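Local structure of histidine triad protein (Plasmodium falciparum 3D7, 5CS2) at the interface of chains A and B. The protein hydrolyses diadenosine triphosphate, probably to AMP and ADP, and is bound by the antiplasmodial natural product cyclomarin A. Coordinates in Å, arbitrary orientation; residue numbers count along the deposited sequence, not the author numbering. Chains: chain A/B, Histidine triad protein.

The interface of chains A and B. Residues chain A 102-104, 107-108; chain B 97-99, 122.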
# COMPACT_ATOMS: atom_id res chain seq x y z
N ILE A 102 4.97 -2.48 -2.43
CA ILE A 102 4.98 -3.92 -2.14
C ILE A 102 5.45 -4.62 -3.42
O ILE A 102 4.90 -4.36 -4.49
CB ILE A 102 3.60 -4.47 -1.70
CG1 ILE A 102 3.03 -3.71 -0.47
CG2 ILE A 102 3.68 -6.00 -1.42
CD1 ILE A 102 1.63 -4.23 -0.02
N GLN A 103 6.53 -5.44 -3.34
CA GLN A 103 6.98 -6.27 -4.47
C GLN A 103 6.25 -7.58 -4.19
O GLN A 103 6.73 -8.42 -3.44
CB GLN A 103 8.51 -6.46 -4.45
CG GLN A 103 9.28 -5.16 -4.53
CD GLN A 103 10.71 -5.39 -4.17
OE1 GLN A 103 11.05 -5.71 -3.04
NE2 GLN A 103 11.57 -5.30 -5.16
N ASP A 104 5.00 -7.68 -4.69
CA ASP A 104 4.14 -8.82 -4.40
C ASP A 104 4.40 -10.02 -5.32
O ASP A 104 3.61 -10.31 -6.20
CB ASP A 104 2.67 -8.38 -4.42
CG ASP A 104 1.67 -9.43 -4.02
OD1 ASP A 104 2.03 -10.33 -3.22
OD2 ASP A 104 0.49 -9.29 -4.40
N GLU A 107 8.16 -12.15 -9.67
CA GLU A 107 8.27 -11.37 -10.90
C GLU A 107 8.11 -9.85 -10.65
O GLU A 107 8.40 -9.05 -11.53
CB GLU A 107 7.35 -11.93 -12.00
CG GLU A 107 7.73 -13.39 -12.30
CD GLU A 107 9.21 -13.68 -12.50
OE1 GLU A 107 9.71 -14.69 -11.95
OE2 GLU A 107 9.89 -12.88 -13.18
N ALA A 108 7.75 -9.48 -9.40
CA ALA A 108 7.75 -8.07 -8.98
C ALA A 108 9.05 -7.72 -8.22
O ALA A 108 9.21 -6.60 -7.72
CB ALA A 108 6.54 -7.78 -8.13
N ASP B 97 1.66 -12.35 -9.34
CA ASP B 97 2.63 -11.31 -8.98
C ASP B 97 2.24 -9.91 -9.41
O ASP B 97 1.77 -9.71 -10.53
CB ASP B 97 4.02 -11.64 -9.51
CG ASP B 97 4.58 -12.99 -9.06
OD1 ASP B 97 3.97 -13.62 -8.15
OD2 ASP B 97 5.64 -13.39 -9.59
N PHE B 98 2.44 -8.93 -8.50
CA PHE B 98 2.05 -7.55 -8.75
C PHE B 98 3.06 -6.59 -8.16
O PHE B 98 3.65 -6.89 -7.12
CB PHE B 98 0.70 -7.23 -8.06
CG PHE B 98 -0.43 -8.15 -8.45
CD1 PHE B 98 -1.21 -7.88 -9.57
CD2 PHE B 98 -0.64 -9.34 -7.77
CE1 PHE B 98 -2.19 -8.77 -9.98
CE2 PHE B 98 -1.62 -10.24 -8.19
CZ PHE B 98 -2.39 -9.94 -9.29
N SER B 99 3.21 -5.45 -8.80
CA SER B 99 3.96 -4.31 -8.26
C SER B 99 2.85 -3.39 -7.74
O SER B 99 1.90 -3.06 -8.47
CB SER B 99 4.79 -3.59 -9.31
OG SER B 99 5.86 -4.40 -9.77
N ARG B 122 2.46 -8.54 -12.94
CA ARG B 122 3.83 -8.84 -13.38
C ARG B 122 4.00 -10.28 -13.90
O ARG B 122 3.42 -11.20 -13.34
CB ARG B 122 4.82 -8.60 -12.22
CG ARG B 122 4.86 -7.17 -11.67
CD ARG B 122 5.12 -6.12 -12.72
NE ARG B 122 6.39 -6.33 -13.42
CZ ARG B 122 7.56 -5.87 -12.98
NH1 ARG B 122 7.63 -5.16 -11.86
NH2 ARG B 122 8.67 -6.11 -13.67
O HOH W 1 7.88 -4.27 -8.07
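A:Ala108, B:Phe98 and A:Glu107 bury the most surface in this patch of the dimer interface, 35, 32 and 30 Å² respectively. The backbone of B:Phe98 pairs with that of A:Asp104 in an antiparallel bridge closed by two hydrogen bonds. In one, A:Asp104 N donates to B:Phe98 O at 2.9 Å; in the other, B:Phe98 N donates to A:Asp104 O, also at 2.9 Å. The methyl of A:Ala108 also packs against the B:Phe98 carbonyl group. The B:Phe98 ring lies alongside the A:Asp104 side chain, both pointing the same way, with ring and carboxylate planes 29° apart. A:Asp104 CG is anti to its own amide nitrogen (chi1 -175°), which sets OD2 3.6 Å from ring atom CD2 of B:Phe98.

At A:Glu107 the main chain does the polar work. Its N-H is taken by B:Asp97 OD2 at 2.8 Å, approached from above the carboxylate plane, with a fairly straight 162° at the hydrogen. The A:Glu107 side chain contributes carbon instead, CB and CG resting against that same oxygen, while the two carboxylates stay apart. The carbonyl oxygen of A:Glu107 sits over the centre of the B:Arg122 guanidinium, 3.5 Å above its plane, a placement that may be electrostatically favourable. Bends at chi2 and chi3 fold the arginine back beneath this oxygen, and its CG reaches the A:Ala108 methyl. B:Ser99 OG accepts from B:Arg122 NH1 at the guanidinium edge, 2.8 Å away, and so helps to fix the rotation of that flat group. The same hydroxyl is joined through water 1 to A:Ala108 O.

Strand 97-104 of each chain meets its two-fold mate here, joining the sheets of the HIT-fold protomers across the dimer. The 3-10 helix 106-108 caps the join, and the patch centre lies about 9 Å from A:His116, the probable nucleophile of the histidine triad.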